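PDB 3QVO: NmrA family protein from Shigella flexneri 2a, which is of unknown function but, as an NmrA-family Rossmann-fold protein, probably binds a nicotinamide adenine dinucleotide cofactor, NAD(H) or NADP(H). Local coordinates for residues 80-85 and 105-110; 118-123 and 156-161. One frame throughout, in Å; residues are numbered along the deposited sequence.

Contact 1: 80-85 and 105-110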
loop_
_atom_site.group_PDB
_atom_site.type_symbol
_atom_site.label_atom_id
_atom_site.label_comp_id
_atom_site.label_asym_id
_atom_site.label_seq_id
_atom_site.Cartn_x
_atom_site.Cartn_y
_atom_site.Cartn_z
ATOM N N ALA A 80 -17.949 9.997 -0.251
ATOM C CA ALA A 80 -17.864 11.346 -0.795
ATOM C C ALA A 80 -16.437 11.940 -0.620
ATOM O O ALA A 80 -15.885 12.502 -1.547
ATOM C CB ALA A 80 -18.908 12.257 -0.157
ATOM N N ALA A 81 -15.815 11.759 0.545
ATOM C CA ALA A 81 -14.536 12.373 0.782
ATOM C C ALA A 81 -13.505 11.706 -0.112
ATOM O O ALA A 81 -12.616 12.362 -0.666
ATOM C CB ALA A 81 -14.163 12.246 2.218
ATOM N N LEU A 82 -13.594 10.388 -0.200
ATOM C CA LEU A 82 -12.672 9.597 -0.969
ATOM C C LEU A 82 -12.761 9.940 -2.446
ATOM O O LEU A 82 -11.754 10.206 -3.053
ATOM C CB LEU A 82 -12.909 8.106 -0.716
ATOM C CG LEU A 82 -11.965 7.172 -1.508
ATOM C CD1 LEU A 82 -10.554 7.391 -1.127
ATOM C CD2 LEU A 82 -12.373 5.730 -1.348
ATOM N N LYS A 83 -13.955 10.042 -3.006
ATOM C CA LYS A 83 -14.103 10.503 -4.402
ATOM C C LYS A 83 -13.478 11.877 -4.599
ATOM O O LYS A 83 -12.759 12.107 -5.574
ATOM C CB LYS A 83 -15.552 10.494 -4.882
ATOM N N GLN A 84 -13.698 12.807 -3.681
ATOM C CA GLN A 84 -13.071 14.150 -3.879
ATOM C C GLN A 84 -11.573 14.054 -4.015
ATOM O O GLN A 84 -10.964 14.746 -4.843
ATOM C CB GLN A 84 -13.330 15.078 -2.721
ATOM C CG GLN A 84 -14.787 15.209 -2.322
ATOM C CD GLN A 84 -15.515 16.212 -3.152
ATOM O OE1 GLN A 84 -15.156 16.472 -4.305
ATOM N NE2 GLN A 84 -16.547 16.793 -2.576
ATOM N N ALA A 85 -10.980 13.226 -3.155
ATOM C CA ALA A 85 -9.540 13.082 -3.092
ATOM C C ALA A 85 -9.003 12.326 -4.309
ATOM O O ALA A 85 -7.828 12.471 -4.693
ATOM C CB ALA A 85 -9.150 12.329 -1.808
ATOM N N ALA A 105 -11.615 -2.016 0.807
ATOM C CA ALA A 105 -11.099 -2.262 -0.559
ATOM C C ALA A 105 -12.201 -1.991 -1.592
ATOM O O ALA A 105 -11.936 -1.407 -2.597
ATOM C CB ALA A 105 -10.593 -3.693 -0.740
ATOM N N ASN A 106 -13.419 -2.469 -1.359
ATOM C CA ASN A 106 -14.523 -2.258 -2.301
ATOM C C ASN A 106 -14.734 -0.757 -2.544
ATOM O O ASN A 106 -15.019 -0.308 -3.677
ATOM C CB ASN A 106 -15.813 -2.848 -1.764
ATOM C CG ASN A 106 -15.885 -4.363 -1.879
ATOM O OD1 ASN A 106 -15.073 -4.979 -2.559
ATOM N ND2 ASN A 106 -16.892 -4.969 -1.218
ATOM N N SER A 107 -14.559 0.033 -1.498
ATOM C CA SER A 107 -14.762 1.455 -1.589
ATOM C C SER A 107 -13.650 2.104 -2.425
ATOM O O SER A 107 -13.917 3.017 -3.220
ATOM C CB SER A 107 -14.866 2.055 -0.185
ATOM O OG SER A 107 -14.965 3.456 -0.212
ATOM N N VAL A 108 -12.428 1.597 -2.306
ATOM C CA VAL A 108 -11.357 2.141 -3.059
ATOM C C VAL A 108 -11.568 1.808 -4.537
ATOM O O VAL A 108 -11.388 2.662 -5.408
ATOM C CB VAL A 108 -9.978 1.680 -2.529
ATOM C CG1 VAL A 108 -8.814 2.106 -3.459
ATOM C CG2 VAL A 108 -9.749 2.239 -1.115
ATOM N N ILE A 109 -11.986 0.589 -4.823
ATOM C CA ILE A 109 -12.114 0.154 -6.217
ATOM C C ILE A 109 -13.180 1.012 -6.935
ATOM O O ILE A 109 -12.967 1.501 -8.061
ATOM C CB ILE A 109 -12.492 -1.307 -6.244
ATOM C CG1 ILE A 109 -11.295 -2.183 -5.805
ATOM C CG2 ILE A 109 -13.002 -1.733 -7.598
ATOM C CD1 ILE A 109 -11.737 -3.612 -5.333
ATOM N N ALA A 110 -14.320 1.161 -6.275
ATOM C CA ALA A 110 -15.444 1.953 -6.737
ATOM C C ALA A 110 -15.039 3.402 -7.014
ATOM O O ALA A 110 -15.401 3.946 -8.023
ATOM C CB ALA A 110 -16.540 1.936 -5.719
#
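Leu82 sends its CG away from its own backbone N and beside its carbonyl carbon (chi1 180°), and Ser107 does the same with OG (chi1 176°); a leucine methyl and a serine hydroxyl meet between the two helices. A chi2 of 62° turns CD1 of the leucine aside and leaves CD2 extended, roughly anti to CA, to reach the flank of helix 101-114. There it lies 3.6 Å from Ser107 OG and also 3.6 Å from the Ser107 carbonyl O, one methyl packed against two oxygens of the same residue. The next residue completes the seat: Leu82 CD2 comes within 4.1 Å of Val108 CA, while the nearest valine methyl, CG2, stands at 4.4 Å from Leu82 CD2, a looser apolar contact. The two backbones are closest at this point, with Leu82 CA and Val108 CA 7.9 Å apart.

Helices 79-86 and 101-114 are the crossover connections that lead into and out of strand 91-95, and they lie side by side on one face of the parallel part of the Rossmann sheet. Leu82 and Val108 both also rest on Leu29 of strand 24-29, so the interhelical contact is continuous with the packing of helices on sheet. The hydroxyl of Ser107, although buried beside a methyl, is not left without a polar partner: it is hydrogen-bonded to Val76 O, with a weak second bond to His79 ND1, and thereby ties helix 101-114 to the chain just ahead of helix 79-86. One residue after Leu82, Lys83 belongs with Gln87 and Cys115 to the pocket that holds 5-mercapto-2-nitrobenzoic acid, whose bound molecule is about 9 Å from the Leu82 side chain.

Contact 2: 118-123 and 156-161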
loop_
_atom_site.group_PDB
_atom_site.type_symbol
_atom_site.label_atom_id
_atom_site.label_comp_id
_atom_site.label_asym_id
_atom_site.label_seq_id
_atom_site.Cartn_x
_atom_site.Cartn_y
_atom_site.Cartn_z
ATOM N N LYS A 118 -6.735 4.005 -12.727
ATOM C CA LYS A 118 -6.478 2.595 -12.995
ATOM C C LYS A 118 -5.442 1.896 -12.103
ATOM O O LYS A 118 -5.520 0.682 -11.926
ATOM C CB LYS A 118 -5.986 2.446 -14.438
ATOM C CG LYS A 118 -7.021 2.696 -15.505
ATOM C CD LYS A 118 -6.401 2.696 -16.901
ATOM C CE LYS A 118 -7.492 2.813 -18.011
ATOM N NZ LYS A 118 -8.419 3.999 -17.803
ATOM N N ARG A 119 -4.429 2.631 -11.636
ATOM C CA ARG A 119 -3.234 2.026 -11.047
ATOM C C ARG A 119 -3.269 2.031 -9.535
ATOM O O ARG A 119 -3.278 3.119 -8.920
ATOM C CB ARG A 119 -1.969 2.733 -11.549
ATOM C CG ARG A 119 -0.695 1.970 -11.222
ATOM C CD ARG A 119 -0.541 0.739 -12.061
ATOM N NE ARG A 119 0.711 0.052 -11.774
ATOM C CZ ARG A 119 0.875 -0.918 -10.884
ATOM N NH1 ARG A 119 2.062 -1.441 -10.733
ATOM N NH2 ARG A 119 -0.131 -1.402 -10.178
ATOM N N LEU A 120 -3.286 0.820 -8.949
ATOM C CA LEU A 120 -3.402 0.601 -7.512
ATOM C C LEU A 120 -2.276 -0.241 -6.958
ATOM O O LEU A 120 -1.954 -1.319 -7.493
ATOM C CB LEU A 120 -4.732 -0.117 -7.208
ATOM C CG LEU A 120 -5.030 -0.557 -5.760
ATOM C CD1 LEU A 120 -5.193 0.668 -4.801
ATOM C CD2 LEU A 120 -6.250 -1.469 -5.733
ATOM N N ILE A 121 -1.666 0.249 -5.878
ATOM C CA ILE A 121 -0.676 -0.511 -5.096
ATOM C C ILE A 121 -1.325 -0.706 -3.743
ATOM O O ILE A 121 -1.673 0.277 -3.079
ATOM C CB ILE A 121 0.659 0.258 -4.940
ATOM C CG1 ILE A 121 1.215 0.612 -6.316
ATOM C CG2 ILE A 121 1.657 -0.578 -4.155
ATOM C CD1 ILE A 121 2.406 1.583 -6.309
ATOM N N PHE A 122 -1.567 -1.958 -3.364
ATOM C CA PHE A 122 -2.373 -2.247 -2.202
ATOM C C PHE A 122 -1.625 -3.219 -1.273
ATOM O O PHE A 122 -1.288 -4.363 -1.657
ATOM C CB PHE A 122 -3.710 -2.828 -2.646
ATOM C CG PHE A 122 -4.831 -2.766 -1.589
ATOM C CD1 PHE A 122 -4.905 -3.681 -0.576
ATOM C CD2 PHE A 122 -5.835 -1.811 -1.664
ATOM C CE1 PHE A 122 -5.958 -3.633 0.357
ATOM C CE2 PHE A 122 -6.869 -1.747 -0.741
ATOM C CZ PHE A 122 -6.932 -2.648 0.264
ATOM N N VAL A 123 -1.374 -2.739 -0.061
ATOM C CA VAL A 123 -0.622 -3.498 0.946
ATOM C C VAL A 123 -1.560 -4.250 1.803
ATOM O O VAL A 123 -2.479 -3.659 2.379
ATOM C CB VAL A 123 0.252 -2.604 1.832
ATOM C CG1 VAL A 123 1.016 -3.482 2.893
ATOM C CG2 VAL A 123 1.244 -1.870 0.969
ATOM N N ASP A 156 -9.257 -10.787 -3.243
ATOM C CA ASP A 156 -10.071 -11.322 -4.317
ATOM C C ASP A 156 -10.797 -10.201 -5.073
ATOM O O ASP A 156 -10.950 -10.269 -6.292
ATOM C CB ASP A 156 -11.139 -12.292 -3.777
ATOM C CG ASP A 156 -10.569 -13.604 -3.185
ATOM O OD1 ASP A 156 -9.345 -13.915 -3.267
ATOM O OD2 ASP A 156 -11.389 -14.328 -2.597
ATOM N N ALA A 157 -11.288 -9.195 -4.353
ATOM C CA ALA A 157 -12.006 -8.114 -4.973
ATOM C C ALA A 157 -11.030 -7.350 -5.882
ATOM O O ALA A 157 -11.368 -6.999 -7.005
ATOM C CB ALA A 157 -12.660 -7.191 -3.920
ATOM N N ILE A 158 -9.814 -7.108 -5.395
ATOM C CA ILE A 158 -8.802 -6.421 -6.176
ATOM C C ILE A 158 -8.480 -7.225 -7.425
ATOM O O ILE A 158 -8.544 -6.680 -8.533
ATOM C CB ILE A 158 -7.598 -6.110 -5.322
ATOM C CG1 ILE A 158 -7.961 -4.998 -4.332
ATOM C CG2 ILE A 158 -6.382 -5.734 -6.158
ATOM C CD1 ILE A 158 -7.000 -4.867 -3.195
ATOM N N GLU A 159 -8.259 -8.540 -7.275
ATOM C CA GLU A 159 -7.937 -9.383 -8.438
ATOM C C GLU A 159 -9.023 -9.479 -9.478
ATOM O O GLU A 159 -8.724 -9.771 -10.626
ATOM C CB GLU A 159 -7.493 -10.793 -8.023
ATOM C CG GLU A 159 -6.187 -10.779 -7.250
ATOM C CD GLU A 159 -5.720 -12.172 -6.822
ATOM O OE1 GLU A 159 -6.568 -13.037 -6.474
ATOM O OE2 GLU A 159 -4.487 -12.403 -6.804
ATOM N N ALA A 160 -10.270 -9.200 -9.089
ATOM C CA ALA A 160 -11.402 -9.288 -9.987
ATOM C C ALA A 160 -11.837 -7.917 -10.457
ATOM O O ALA A 160 -12.840 -7.808 -11.110
ATOM C CB ALA A 160 -12.585 -9.998 -9.309
ATOM N N SER A 161 -11.067 -6.886 -10.170
ATOM C CA SER A 161 -11.507 -5.520 -10.405
ATOM C C SER A 161 -11.306 -4.982 -11.812
ATOM O O SER A 161 -11.913 -3.982 -12.158
ATOM C CB SER A 161 -10.785 -4.582 -9.458
ATOM O OG SER A 161 -9.403 -4.606 -9.707
#
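Ile158 approaches the Phe122 ring from above one face and sets its terminal methyl on it. The CD1 carbon stands 3.5 Å from the ring centroid, 16° off the normal, a CH-pi contact displaced toward CG, from which Ile158 CD1 is 3.4 Å away. A chi1 of -71° puts the CG1 branch anti to the carbonyl carbon and aims it at the strand, and chi2 at 164° extends it to carry CD1 onto the aromatic surface. Its shaft serves a second neighbour: Leu120 lies roughly perpendicular to it and brings CD2 to 4.2 Å from Ile158 CG1. Leu120 and Phe122, alternate residues of strand 119-123, thus present their side chains to the same helix.

Behind the isoleucine the helix ends in a compact turn. Ile158 O accepts hydrogen bonds from both Ser161 N and Ser161 OG, and that hydroxyl is also bonded to Leu163 N. Ile158 also touches Tyr165 and Ile167 of the adjacent strand, whereas Ile121 faces helix 197-209 across the sheet. A helix laid over alternating apolar side chains of a parallel strand, with helix 197-209 on the other face of the sheet, is the three-layer alpha/beta/alpha arrangement of the Rossmann fold.

How the contacts relate
Both contacts are buried, but contact 1 lies within one helical layer and contact 2 between that layer and the sheet. The centre of contact 1 is farther from the centre of the chain, about 15 Å against 10 Å for the centre of contact 2. Contact 1 mixes apolar packing with serine oxygens, whereas contact 2 is wholly apolar and aromatic across its segments. Helix 101-114 joins them, since it is followed in the chain by strand 119-123, after a short connection, and also packs on helix 149-159. Ala105 CB lies 3.9 Å from Phe122 CZ, and Ile109 CD1 is 3.8 Å from Ala157 O, making one continuous packing.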